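Local coordinates for DUF4785 domain-containing protein (Legionella pneumophila subsp. pneumophila, PDB 4KH9) that is of unknown function but binds calcium ions and is built from three DUF4785 domains, the second and third related to E-set folds, at residues L20-L25 / A319-P324; S262-S267 / K358-Y363; R294-S299 / I352-L357. One frame throughout, in Å; residues are numbered along the deposited sequence.

Contact 1 of 3, residues L20-L25 / A319-P324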
ATOM      1  N   LEU A  20      25.662   4.905   3.830  1.00 46.00           N
ATOM      2  CA  LEU A  20      25.405   5.720   2.639  1.00 44.17           C
ATOM      3  C   LEU A  20      26.648   6.480   2.185  1.00 44.49           C
ATOM      4  O   LEU A  20      27.520   6.829   2.980  1.00 42.94           O
ATOM      5  CB  LEU A  20      24.243   6.710   2.863  1.00 43.14           C
ATOM      6  CG  LEU A  20      22.856   6.102   3.111  1.00 46.10           C
ATOM      7  CD1 LEU A  20      21.885   7.166   3.568  1.00 44.77           C
ATOM      8  CD2 LEU A  20      22.331   5.379   1.875  1.00 49.01           C
ATOM      9  N   SER A  21      26.700   6.749   0.890  1.00 41.01           N
ATOM     10  CA  SER A  21      27.786   7.497   0.278  1.00 40.11           C
ATOM     11  C   SER A  21      27.884   8.910   0.849  1.00 44.04           C
ATOM     12  O   SER A  21      26.858   9.544   1.164  1.00 43.94           O
ATOM     13  CB  SER A  21      27.602   7.558  -1.229  1.00 40.15           C
ATOM     14  OG  SER A  21      28.514   8.508  -1.741  1.00 42.23           O
ATOM     15  N   ARG A  22      29.125   9.401   0.972  0.50 39.26           N
ATOM     16  CA  ARG A  22      29.478  10.724   1.465  0.50 38.15           C
ATOM     17  C   ARG A  22      29.952  11.602   0.299  0.50 41.45           C
ATOM     18  O   ARG A  22      30.421  12.722   0.507  0.50 41.57           O
ATOM     19  CB  ARG A  22      30.570  10.599   2.544  0.50 39.18           C
ATOM     20  CG  ARG A  22      30.154  11.033   3.939  0.50 49.86           C
ATOM     21  CD  ARG A  22      29.873   9.875   4.872  0.50 57.56           C
ATOM     22  NE  ARG A  22      29.917  10.310   6.270  0.50 67.09           N
ATOM     23  CZ  ARG A  22      29.560   9.559   7.309  0.50 83.02           C
ATOM     24  NH1 ARG A  22      29.104   8.325   7.121  0.50 73.13           N
ATOM     25  NH2 ARG A  22      29.640  10.042   8.542  0.50 67.27           N
ATOM     26  N   GLU A  23      29.806  11.098  -0.934  1.00 38.50           N
ATOM     27  CA  GLU A  23      30.227  11.809  -2.132  1.00 39.94           C
ATOM     28  C   GLU A  23      29.281  12.949  -2.462  1.00 45.26           C
ATOM     29  O   GLU A  23      28.063  12.768  -2.491  1.00 44.67           O
ATOM     30  CB  GLU A  23      30.328  10.854  -3.323  1.00 41.36           C
ATOM     31  CG  GLU A  23      31.253  11.370  -4.408  1.00 53.41           C
ATOM     32  CD  GLU A  23      31.566  10.392  -5.520  1.00 80.90           C
ATOM     33  OE1 GLU A  23      30.714   9.518  -5.804  1.00 69.38           O
ATOM     34  OE2 GLU A  23      32.618  10.568  -6.177  1.00 85.30           O
ATOM     35  N   ASN A  24      29.856  14.124  -2.716  1.00 43.34           N
ATOM     36  CA  ASN A  24      29.092  15.287  -3.139  1.00 44.14           C
ATOM     37  C   ASN A  24      28.984  15.191  -4.657  1.00 47.94           C
ATOM     38  O   ASN A  24      29.998  15.325  -5.341  1.00 48.75           O
ATOM     39  CB  ASN A  24      29.754  16.600  -2.653  1.00 46.28           C
ATOM     40  CG  ASN A  24      28.929  17.838  -2.891  1.00 63.71           C
ATOM     41  OD1 ASN A  24      28.252  17.985  -3.906  1.00 51.39           O
ATOM     42  ND2 ASN A  24      29.019  18.792  -1.991  1.00 65.46           N
ATOM     43  N   LEU A  25      27.786  14.872  -5.175  1.00 42.62           N
ATOM     44  CA  LEU A  25      27.590  14.682  -6.609  1.00 42.59           C
ATOM     45  C   LEU A  25      26.511  15.555  -7.184  1.00 44.23           C
ATOM     46  O   LEU A  25      25.439  15.718  -6.598  1.00 45.23           O
ATOM     47  CB  LEU A  25      27.235  13.219  -6.924  1.00 43.17           C
ATOM     48  CG  LEU A  25      28.289  12.188  -6.583  1.00 50.50           C
ATOM     49  CD1 LEU A  25      27.661  10.814  -6.370  1.00 51.36           C
ATOM     50  CD2 LEU A  25      29.426  12.183  -7.611  1.00 53.41           C
ATOM     51  N   ALA A 319      23.299  15.697  -4.748  1.00 33.74           N
ATOM     52  CA  ALA A 319      23.268  14.679  -3.685  1.00 32.08           C
ATOM     53  C   ALA A 319      24.529  14.782  -2.833  1.00 38.78           C
ATOM     54  O   ALA A 319      25.635  14.827  -3.364  1.00 41.14           O
ATOM     55  CB  ALA A 319      23.131  13.284  -4.288  1.00 32.20           C
ATOM     56  N   GLN A 320      24.362  14.905  -1.516  1.00 36.66           N
ATOM     57  CA  GLN A 320      25.482  15.002  -0.584  1.00 36.58           C
ATOM     58  C   GLN A 320      25.094  14.484   0.794  1.00 39.91           C
ATOM     59  O   GLN A 320      23.914  14.264   1.066  1.00 38.61           O
ATOM     60  CB  GLN A 320      26.036  16.440  -0.485  1.00 38.57           C
ATOM     61  CG  GLN A 320      25.050  17.550  -0.176  1.00 50.16           C
ATOM     62  CD  GLN A 320      25.728  18.878  -0.399  1.00 67.75           C
ATOM     63  OE1 GLN A 320      25.622  19.487  -1.477  1.00 64.98           O
ATOM     64  NE2 GLN A 320      26.477  19.340   0.591  1.00 55.05           N
ATOM     65  N   TRP A 321      26.112  14.244   1.643  1.00 36.25           N
ATOM     66  CA  TRP A 321      25.932  13.830   3.028  1.00 35.73           C
ATOM     67  C   TRP A 321      25.704  15.074   3.859  1.00 40.82           C
ATOM     68  O   TRP A 321      26.502  16.016   3.742  1.00 40.47           O
ATOM     69  CB  TRP A 321      27.142  13.048   3.542  1.00 33.93           C
ATOM     70  CG  TRP A 321      27.021  12.693   4.994  1.00 33.82           C
ATOM     71  CD1 TRP A 321      27.493  13.401   6.068  1.00 36.81           C
ATOM     72  CD2 TRP A 321      26.351  11.541   5.531  1.00 32.82           C
ATOM     73  NE1 TRP A 321      27.145  12.767   7.240  1.00 35.76           N
ATOM     74  CE2 TRP A 321      26.446  11.621   6.940  1.00 36.53           C
ATOM     75  CE3 TRP A 321      25.739  10.413   4.950  1.00 33.43           C
ATOM     76  CZ2 TRP A 321      25.892  10.656   7.778  1.00 35.95           C
ATOM     77  CZ3 TRP A 321      25.196   9.451   5.780  1.00 35.31           C
ATOM     78  CH2 TRP A 321      25.289   9.565   7.181  1.00 36.35           C
ATOM     79  N   LEU A 322      24.627  15.098   4.692  1.00 34.87           N
ATOM     80  CA  LEU A 322      24.357  16.283   5.509  1.00 34.01           C
ATOM     81  C   LEU A 322      24.182  15.904   6.979  1.00 39.78           C
ATOM     82  O   LEU A 322      23.374  15.041   7.311  1.00 38.23           O
ATOM     83  CB  LEU A 322      23.103  17.055   5.011  1.00 32.57           C
ATOM     84  CG  LEU A 322      23.099  17.587   3.565  1.00 35.30           C
ATOM     85  CD1 LEU A 322      21.706  17.998   3.134  1.00 33.68           C
ATOM     86  CD2 LEU A 322      24.086  18.737   3.370  1.00 38.60           C
ATOM     87  N   GLU A 323      24.933  16.566   7.859  1.00 39.46           N
ATOM     88  CA  GLU A 323      24.815  16.374   9.307  1.00 38.97           C
ATOM     89  C   GLU A 323      23.655  17.229   9.819  1.00 44.25           C
ATOM     90  O   GLU A 323      23.276  18.179   9.108  1.00 42.33           O
ATOM     91  CB  GLU A 323      26.142  16.766  10.009  1.00 40.62           C
ATOM     92  CG  GLU A 323      27.297  15.801   9.805  1.00 47.07           C
ATOM     93  CD  GLU A 323      27.189  14.476  10.532  1.00 56.21           C
ATOM     94  OE1 GLU A 323      26.561  14.431  11.615  1.00 57.95           O
ATOM     95  OE2 GLU A 323      27.784  13.491  10.043  1.00 53.35           O
ATOM     96  N   PRO A 324      23.102  16.995  11.049  1.00 42.09           N
ATOM     97  CA  PRO A 324      22.040  17.892  11.553  1.00 40.83           C
ATOM     98  C   PRO A 324      22.492  19.364  11.563  1.00 43.69           C
ATOM     99  O   PRO A 324      23.651  19.652  11.845  1.00 43.58           O
ATOM    100  CB  PRO A 324      21.793  17.379  12.966  1.00 42.43           C
ATOM    101  CG  PRO A 324      22.241  15.958  12.937  1.00 46.96           C
ATOM    102  CD  PRO A 324      23.421  15.939  12.038  1.00 43.18           C
TER
HETATM  103  O   HOH W   1      28.676  14.747   0.865  1.00 37.04           O
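Arg22 and Trp321 lie side by side, their side chains pointing the same way. This is one of two modelled Arg22 conformers, so the side chain is probably mobile and the stack not permanent. CB of Arg22 leads to CG, which rests 3.6 Å from Trp321 CB, at the root of the indole. A bend at chi2 (103°) sets CD over the five-membered ring, 4.1 Å from its centroid and within 20° of the ring normal, a CH-pi contact. NE stands over the middle of that ring, about equally far from its five atoms, and CZ stands over the six-membered ring, 4.0 Å from its centroid, in a cation-pi arrangement. The guanidinium is stacked flat on the indole, its plane turned only 10° from the ring. NH1 reaches over CH2 and NH2 over CZ2.

Trp321 NE1 donates a nearly straight bond of 3.0 Å to Glu323 OE2, which lies in the ring plane but is met from above its own carboxylate plane. That carboxylate also sits near Arg22 NH2, too far for a salt bridge. At the ring edge, Leu20 CB approaches Trp321 CZ3. A water accepts from Trp321 N and donates to Arg22 O, joining backbones that are not directly bonded there.

Direct pairing begins at Leu25 and Ala319, an antiparallel hydrogen-bonded pair in which Leu25 N meets Ala319 O at 2.8 Å and Ala319 N returns an equal bond to Leu25 O. Beside this pair, Asn24 and Gln320 lie side by side; Asn24 OD1 accepts from Arg318. The loop 20-25 thus leads into edge strand 25-29, which pairs with strand 312-322; strand 293-302 flanks the latter on its other side, and its Arg294 donates to the carbonyls of Ser21 and Glu23.

Contact 2 of 3, residues S262-S267 / K358-Y363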
ATOM      1  N   SER A 262       2.353   5.603   1.023  1.00 34.19           N
ATOM      2  CA  SER A 262       3.745   5.866   1.407  1.00 34.55           C
ATOM      3  C   SER A 262       3.780   6.768   2.624  1.00 37.21           C
ATOM      4  O   SER A 262       2.925   7.641   2.772  1.00 36.75           O
ATOM      5  CB  SER A 262       4.495   6.507   0.237  1.00 38.72           C
ATOM      6  OG  SER A 262       5.826   6.812   0.605  1.00 43.41           O
ATOM      7  N   TYR A 263       4.799   6.602   3.470  1.00 33.53           N
ATOM      8  CA  TYR A 263       4.935   7.423   4.678  1.00 32.50           C
ATOM      9  C   TYR A 263       6.399   7.831   4.906  1.00 37.66           C
ATOM     10  O   TYR A 263       7.271   6.988   4.759  1.00 36.99           O
ATOM     11  CB  TYR A 263       4.398   6.649   5.892  1.00 31.31           C
ATOM     12  CG  TYR A 263       4.638   7.316   7.229  1.00 31.21           C
ATOM     13  CD1 TYR A 263       3.839   8.362   7.654  1.00 31.14           C
ATOM     14  CD2 TYR A 263       5.687   6.913   8.057  1.00 32.63           C
ATOM     15  CE1 TYR A 263       4.043   8.974   8.889  1.00 29.81           C
ATOM     16  CE2 TYR A 263       5.894   7.510   9.305  1.00 34.20           C
ATOM     17  CZ  TYR A 263       5.064   8.543   9.712  1.00 36.34           C
ATOM     18  OH  TYR A 263       5.251   9.170  10.910  1.00 36.16           O
ATOM     19  N   SER A 264       6.664   9.091   5.328  1.00 34.28           N
ATOM     20  CA  SER A 264       8.045   9.483   5.640  1.00 34.72           C
ATOM     21  C   SER A 264       8.129  10.384   6.886  1.00 38.18           C
ATOM     22  O   SER A 264       7.147  10.983   7.312  1.00 36.98           O
ATOM     23  CB  SER A 264       8.699  10.185   4.451  1.00 37.47           C
ATOM     24  OG  SER A 264       8.106  11.444   4.179  1.00 37.36           O
ATOM     25  N   ILE A 265       9.319  10.480   7.441  1.00 35.28           N
ATOM     26  CA  ILE A 265       9.647  11.366   8.548  1.00 35.22           C
ATOM     27  C   ILE A 265      10.250  12.647   7.921  1.00 39.65           C
ATOM     28  O   ILE A 265      11.122  12.525   7.060  1.00 38.79           O
ATOM     29  CB  ILE A 265      10.589  10.659   9.541  1.00 38.47           C
ATOM     30  CG1 ILE A 265       9.853   9.490  10.248  1.00 40.56           C
ATOM     31  CG2 ILE A 265      11.172  11.627  10.572  1.00 38.71           C
ATOM     32  CD1 ILE A 265      10.694   8.293  10.361  1.00 51.79           C
ATOM     33  N   PRO A 266       9.781  13.856   8.278  1.00 37.36           N
ATOM     34  CA  PRO A 266      10.341  15.078   7.651  1.00 36.43           C
ATOM     35  C   PRO A 266      11.733  15.379   8.222  1.00 38.72           C
ATOM     36  O   PRO A 266      11.915  16.325   8.988  1.00 37.04           O
ATOM     37  CB  PRO A 266       9.302  16.146   8.012  1.00 38.55           C
ATOM     38  CG  PRO A 266       8.693  15.681   9.303  1.00 43.69           C
ATOM     39  CD  PRO A 266       8.700  14.179   9.246  1.00 39.99           C
ATOM     40  N   SER A 267      12.719  14.532   7.862  1.00 34.13           N
ATOM     41  CA  SER A 267      14.116  14.549   8.350  1.00 32.17           C
ATOM     42  C   SER A 267      14.887  15.793   7.917  1.00 36.04           C
ATOM     43  O   SER A 267      15.944  16.077   8.479  1.00 36.67           O
ATOM     44  CB  SER A 267      14.846  13.314   7.851  1.00 30.46           C
ATOM     45  OG  SER A 267      14.596  13.085   6.471  1.00 34.00           O
ATOM     46  N   LYS A 358      12.691   8.011   0.519  1.00 33.81           N
ATOM     47  CA  LYS A 358      11.466   8.797   0.431  1.00 32.00           C
ATOM     48  C   LYS A 358      11.778  10.270   0.163  1.00 34.61           C
ATOM     49  O   LYS A 358      12.823  10.788   0.595  1.00 31.22           O
ATOM     50  CB  LYS A 358      10.641   8.694   1.746  1.00 33.49           C
ATOM     51  CG  LYS A 358      10.166   7.314   2.166  1.00 37.97           C
ATOM     52  CD  LYS A 358       8.963   6.812   1.372  1.00 39.69           C
ATOM     53  CE  LYS A 358       8.730   5.334   1.601  1.00 37.54           C
ATOM     54  NZ  LYS A 358       7.743   4.794   0.640  1.00 46.00           N
ATOM     55  N   THR A 359      10.844  10.950  -0.522  1.00 32.54           N
ATOM     56  CA  THR A 359      10.842  12.407  -0.690  1.00 32.26           C
ATOM     57  C   THR A 359      10.403  12.926   0.674  1.00 37.57           C
ATOM     58  O   THR A 359       9.362  12.473   1.176  1.00 40.10           O
ATOM     59  CB  THR A 359       9.936  12.813  -1.874  1.00 39.38           C
ATOM     60  OG1 THR A 359      10.515  12.312  -3.064  1.00 33.91           O
ATOM     61  CG2 THR A 359       9.784  14.312  -2.018  1.00 39.78           C
ATOM     62  N   VAL A 360      11.221  13.772   1.331  1.00 31.83           N
ATOM     63  CA  VAL A 360      10.869  14.242   2.682  1.00 29.48           C
ATOM     64  C   VAL A 360      10.324  15.685   2.651  1.00 33.93           C
ATOM     65  O   VAL A 360       9.629  16.104   3.591  1.00 34.17           O
ATOM     66  CB  VAL A 360      12.021  14.078   3.686  1.00 32.33           C
ATOM     67  CG1 VAL A 360      12.288  12.594   3.921  1.00 31.31           C
ATOM     68  CG2 VAL A 360      13.304  14.805   3.237  1.00 32.00           C
ATOM     69  N   TYR A 361      10.579  16.393   1.543  1.00 30.34           N
ATOM     70  CA  TYR A 361      10.121  17.754   1.299  1.00 30.57           C
ATOM     71  C   TYR A 361       9.907  17.944  -0.173  1.00 37.06           C
ATOM     72  O   TYR A 361      10.752  17.558  -0.975  1.00 36.31           O
ATOM     73  CB  TYR A 361      11.097  18.826   1.835  1.00 31.61           C
ATOM     74  CG  TYR A 361      10.547  20.240   1.758  1.00 33.62           C
ATOM     75  CD1 TYR A 361      10.562  20.954   0.559  1.00 35.46           C
ATOM     76  CD2 TYR A 361       9.963  20.842   2.864  1.00 35.18           C
ATOM     77  CE1 TYR A 361       9.976  22.215   0.456  1.00 36.71           C
ATOM     78  CE2 TYR A 361       9.406  22.126   2.783  1.00 37.29           C
ATOM     79  CZ  TYR A 361       9.418  22.808   1.573  1.00 44.37           C
ATOM     80  OH  TYR A 361       8.874  24.067   1.459  1.00 43.62           O
ATOM     81  N   GLN A 362       8.769  18.550  -0.538  1.00 36.43           N
ATOM     82  CA  GLN A 362       8.524  18.870  -1.931  1.00 37.48           C
ATOM     83  C   GLN A 362       7.682  20.121  -2.057  1.00 42.54           C
ATOM     84  O   GLN A 362       6.755  20.355  -1.279  1.00 42.31           O
ATOM     85  CB  GLN A 362       7.891  17.714  -2.713  1.00 38.66           C
ATOM     86  CG  GLN A 362       6.629  17.095  -2.118  1.00 56.40           C
ATOM     87  CD  GLN A 362       6.383  15.718  -2.681  1.00 74.05           C
ATOM     88  OE1 GLN A 362       6.418  15.499  -3.899  1.00 68.65           O
ATOM     89  NE2 GLN A 362       6.121  14.762  -1.795  1.00 64.04           N
ATOM     90  N   TYR A 363       8.050  20.926  -3.040  1.00 40.28           N
ATOM     91  CA  TYR A 363       7.350  22.113  -3.474  1.00 40.78           C
ATOM     92  C   TYR A 363       7.104  21.929  -4.965  1.00 46.83           C
ATOM     93  O   TYR A 363       8.044  22.007  -5.748  1.00 44.79           O
ATOM     94  CB  TYR A 363       8.131  23.390  -3.123  1.00 43.20           C
ATOM     95  CG  TYR A 363       7.340  24.634  -3.441  1.00 48.52           C
ATOM     96  CD1 TYR A 363       6.186  24.948  -2.733  1.00 51.70           C
ATOM     97  CD2 TYR A 363       7.719  25.476  -4.479  1.00 50.53           C
ATOM     98  CE1 TYR A 363       5.436  26.083  -3.037  1.00 55.75           C
ATOM     99  CE2 TYR A 363       6.985  26.617  -4.786  1.00 52.97           C
ATOM    100  CZ  TYR A 363       5.853  26.927  -4.052  1.00 63.98           C
ATOM    101  OH  TYR A 363       5.112  28.038  -4.371  1.00 70.35           O
TER
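Lys358 lays its aliphatic chain across the strand end at Ser262-Ser264, with its CB 3.6 Å from Ser264 CB. This is the joint between the central and C-terminal E-set-like domains: strand 251-264 ends here, and strand 358-368 meets it at 53° without a backbone ladder between the two segments. A bend at chi2 (-77°) brings CD beside Ser262 OG and within 3.8 Å of Tyr263 O, and the extended remainder of the chain carries NZ to Ser262 OG, to which it donates a bond of 2.8 Å. NZ has a second, weak partner in Asn237 OD1.

Further along, Ser264 OG gives only a weak bond to Thr359 O, 3.4 Å long; its stronger partner is Gln174 NE2, on the strand pairing with 251-264. The same Gln174 amide also reaches Val360 O, so one side chain ties both segments together.

Where strand 251-264 gives way to the linker, Pro266 centres an inverse gamma turn, closed by Ser267 N on Ile265 O. Val360 packs against this turn from a classic beta bulge, in which it and Tyr361 both face Leu351. Ser267 OG is committed to Asp353 OD2, yet its oxygen also touches Val360 CG1 at 3.5 Å. That same methyl comes closer still to the Ile265 carbonyl oxygen, at 3.3 Å.

Contact 3 of 3, residues R294-S299 / I352-L357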
ATOM      1  N   ARG A 294      22.167  10.923   3.788  1.00 31.56           N
ATOM      2  CA  ARG A 294      22.424  11.356   2.420  1.00 31.09           C
ATOM      3  C   ARG A 294      21.126  11.892   1.842  1.00 31.75           C
ATOM      4  O   ARG A 294      20.091  11.220   1.858  1.00 29.36           O
ATOM      5  CB  ARG A 294      23.012  10.224   1.566  1.00 33.30           C
ATOM      6  CG  ARG A 294      23.392  10.694   0.171  1.00 34.34           C
ATOM      7  CD  ARG A 294      24.050   9.583  -0.616  1.00 34.51           C
ATOM      8  NE  ARG A 294      24.502  10.073  -1.914  1.00 34.18           N
ATOM      9  CZ  ARG A 294      25.565  10.846  -2.118  1.00 39.26           C
ATOM     10  NH1 ARG A 294      26.296  11.269  -1.094  1.00 33.37           N
ATOM     11  NH2 ARG A 294      25.879  11.237  -3.341  1.00 33.08           N
ATOM     12  N   TYR A 295      21.182  13.111   1.328  1.00 28.50           N
ATOM     13  CA  TYR A 295      20.014  13.777   0.766  1.00 27.51           C
ATOM     14  C   TYR A 295      20.263  14.210  -0.664  1.00 33.79           C
ATOM     15  O   TYR A 295      21.402  14.562  -1.030  1.00 31.86           O
ATOM     16  CB  TYR A 295      19.654  15.015   1.603  1.00 28.03           C
ATOM     17  CG  TYR A 295      19.252  14.702   3.024  1.00 29.05           C
ATOM     18  CD1 TYR A 295      17.926  14.443   3.354  1.00 30.11           C
ATOM     19  CD2 TYR A 295      20.188  14.714   4.051  1.00 30.02           C
ATOM     20  CE1 TYR A 295      17.549  14.150   4.667  1.00 30.51           C
ATOM     21  CE2 TYR A 295      19.818  14.449   5.373  1.00 31.10           C
ATOM     22  CZ  TYR A 295      18.491  14.185   5.679  1.00 36.60           C
ATOM     23  OH  TYR A 295      18.119  13.871   6.967  1.00 33.65           O
ATOM     24  N   ALA A 296      19.194  14.225  -1.470  1.00 30.56           N
ATOM     25  CA  ALA A 296      19.305  14.702  -2.840  1.00 30.34           C
ATOM     26  C   ALA A 296      18.310  15.781  -3.079  1.00 34.03           C
ATOM     27  O   ALA A 296      17.126  15.618  -2.796  1.00 34.18           O
ATOM     28  CB  ALA A 296      19.110  13.575  -3.840  1.00 31.42           C
ATOM     29  N   LEU A 297      18.789  16.901  -3.571  1.00 33.00           N
ATOM     30  CA  LEU A 297      17.946  18.009  -3.969  1.00 34.89           C
ATOM     31  C   LEU A 297      17.751  17.930  -5.462  1.00 39.73           C
ATOM     32  O   LEU A 297      18.727  18.032  -6.201  1.00 40.54           O
ATOM     33  CB  LEU A 297      18.579  19.329  -3.553  1.00 36.57           C
ATOM     34  CG  LEU A 297      17.893  20.599  -4.047  1.00 43.51           C
ATOM     35  CD1 LEU A 297      16.450  20.706  -3.515  1.00 44.57           C
ATOM     36  CD2 LEU A 297      18.703  21.799  -3.680  1.00 46.28           C
ATOM     37  N   GLN A 298      16.502  17.746  -5.910  1.00 35.98           N
ATOM     38  CA  GLN A 298      16.175  17.632  -7.329  1.00 34.79           C
ATOM     39  C   GLN A 298      15.298  18.783  -7.767  1.00 40.00           C
ATOM     40  O   GLN A 298      14.366  19.132  -7.050  1.00 39.44           O
ATOM     41  CB  GLN A 298      15.462  16.309  -7.589  1.00 34.71           C
ATOM     42  CG  GLN A 298      15.620  15.816  -9.008  1.00 47.17           C
ATOM     43  CD  GLN A 298      14.795  14.581  -9.248  1.00 57.02           C
ATOM     44  OE1 GLN A 298      13.744  14.633  -9.900  1.00 46.73           O
ATOM     45  NE2 GLN A 298      15.271  13.446  -8.748  1.00 41.05           N
ATOM     46  N   SER A 299      15.591  19.355  -8.951  1.00 38.84           N
ATOM     47  CA  SER A 299      14.854  20.475  -9.547  1.00 38.98           C
ATOM     48  C   SER A 299      14.755  20.318 -11.055  1.00 42.34           C
ATOM     49  O   SER A 299      15.593  19.653 -11.658  1.00 41.72           O
ATOM     50  CB  SER A 299      15.528  21.795  -9.216  1.00 42.93           C
ATOM     51  OG  SER A 299      14.673  22.892  -9.522  1.00 50.92           O
ATOM     52  N   ILE A 352      15.075  14.391  -1.316  1.00 30.39           N
ATOM     53  CA  ILE A 352      15.001  12.951  -1.047  1.00 29.83           C
ATOM     54  C   ILE A 352      15.954  12.601   0.075  1.00 33.13           C
ATOM     55  O   ILE A 352      17.086  13.062   0.066  1.00 34.47           O
ATOM     56  CB  ILE A 352      15.320  12.095  -2.331  1.00 32.42           C
ATOM     57  CG1 ILE A 352      14.334  12.410  -3.471  1.00 34.51           C
ATOM     58  CG2 ILE A 352      15.293  10.568  -2.029  1.00 32.37           C
ATOM     59  CD1 ILE A 352      14.715  11.894  -4.845  1.00 38.52           C
ATOM     60  N   ASP A 353      15.525  11.732   0.969  1.00 29.82           N
ATOM     61  CA  ASP A 353      16.356  11.166   2.032  1.00 29.64           C
ATOM     62  C   ASP A 353      16.662   9.747   1.611  1.00 32.90           C
ATOM     63  O   ASP A 353      15.762   8.920   1.638  1.00 30.98           O
ATOM     64  CB  ASP A 353      15.649  11.238   3.404  1.00 30.07           C
ATOM     65  CG  ASP A 353      16.400  10.633   4.581  1.00 35.37           C
ATOM     66  OD1 ASP A 353      17.463   9.999   4.359  1.00 36.41           O
ATOM     67  OD2 ASP A 353      15.955  10.831   5.724  1.00 38.82           O
ATOM     68  N   TYR A 354      17.926   9.442   1.249  1.00 32.50           N
ATOM     69  CA  TYR A 354      18.292   8.094   0.813  1.00 33.75           C
ATOM     70  C   TYR A 354      18.299   7.095   1.957  1.00 38.68           C
ATOM     71  O   TYR A 354      18.253   5.892   1.692  1.00 38.36           O
ATOM     72  CB  TYR A 354      19.638   8.084   0.108  1.00 36.44           C
ATOM     73  CG  TYR A 354      19.554   8.665  -1.286  1.00 39.85           C
ATOM     74  CD1 TYR A 354      18.991   7.939  -2.328  1.00 43.00           C
ATOM     75  CD2 TYR A 354      20.096   9.908  -1.576  1.00 41.97           C
ATOM     76  CE1 TYR A 354      18.955   8.443  -3.623  1.00 46.45           C
ATOM     77  CE2 TYR A 354      20.078  10.418  -2.870  1.00 44.60           C
ATOM     78  CZ  TYR A 354      19.485   9.693  -3.889  1.00 53.87           C
ATOM     79  OH  TYR A 354      19.445  10.191  -5.168  1.00 53.89           O
ATOM     80  N   GLY A 355      18.308   7.585   3.206  1.00 34.75           N
ATOM     81  CA  GLY A 355      18.203   6.722   4.377  1.00 34.58           C
ATOM     82  C   GLY A 355      16.811   6.127   4.468  1.00 39.17           C
ATOM     83  O   GLY A 355      16.635   5.013   4.952  1.00 40.89           O
ATOM     84  N   GLN A 356      15.809   6.867   3.971  1.00 34.34           N
ATOM     85  CA  GLN A 356      14.405   6.465   3.966  1.00 32.85           C
ATOM     86  C   GLN A 356      13.955   5.996   2.601  1.00 39.12           C
ATOM     87  O   GLN A 356      12.969   5.267   2.514  1.00 40.46           O
ATOM     88  CB  GLN A 356      13.515   7.641   4.397  1.00 32.59           C
ATOM     89  CG  GLN A 356      13.581   7.956   5.885  1.00 37.67           C
ATOM     90  CD  GLN A 356      12.585   9.020   6.222  1.00 43.72           C
ATOM     91  OE1 GLN A 356      11.386   8.766   6.315  1.00 39.41           O
ATOM     92  NE2 GLN A 356      13.045  10.249   6.335  1.00 31.05           N
ATOM     93  N   LEU A 357      14.641   6.454   1.539  1.00 34.96           N
ATOM     94  CA  LEU A 357      14.298   6.242   0.141  1.00 35.29           C
ATOM     95  C   LEU A 357      12.897   6.826  -0.074  1.00 39.37           C
ATOM     96  O   LEU A 357      12.028   6.222  -0.706  1.00 40.01           O
ATOM     97  CB  LEU A 357      14.422   4.758  -0.290  1.00 35.38           C
ATOM     98  CG  LEU A 357      15.843   4.213  -0.386  1.00 40.44           C
ATOM     99  CD1 LEU A 357      15.840   2.694  -0.433  1.00 41.49           C
ATOM    100  CD2 LEU A 357      16.559   4.763  -1.622  1.00 42.26           C
TER
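Ile352 N donates to Ala296 O at 2.8 Å, nearly straight at 170°, and Ala296 N donates in turn to Ile352 O. Strand 345-353 then ends, but Tyr354 N still reaches Arg294 O at 2.9 Å.

Next to the hydrogen-bonded pair Ala296-Ile352, Tyr295 and Asp353 form a non-hydrogen-bonded pair of the antiparallel sheet in the C-terminal E-set-like domain. With CG anti to the backbone N (chi1 178°), the Asp353 carboxylate lies beside the Tyr295 ring, whose CE1 is 3.7 Å from Asp353 CB; the two planes are 42° apart. Tyr295 OH itself bonds to Thr291 O. Asp353 OD1 accepts from Gly355 N at 2.8 Å to close an Asx turn, and Asp353 OD2 takes a bond of 3.0 Å from Gln356 NE2, which enters from above the carboxylate plane. Ser293 OG also bonds to OD1, while Tyr12 OH and Ser267 OG complete the grip on OD2.

On the opposite face from Tyr295 and Asp353, the Tyr354 ring covers the strand: its CE2 presses on Ala296 CB at 3.4 Å, while CD2 meets Arg294 CG.

How the contacts relate
All three contacts involve the five-stranded antiparallel sheet of the C-terminal domain, whose order is 25-29, 312-322, 293-302, 345-353, 358-368. Contact 1 lies at one edge and contact 2 at the other, their centres about 17 Å apart; contact 3, in between, is about 9 Å from each centre and touches both, through Arg294 and Asp353. Along the chain, contact 3 is nested within the loop closed by contact 2, whereas contact 1 alternates with both. The sheet therefore takes its first strand from near the N-terminus, while its far edge meets the end of the central domain, bringing distant parts of the sequence together.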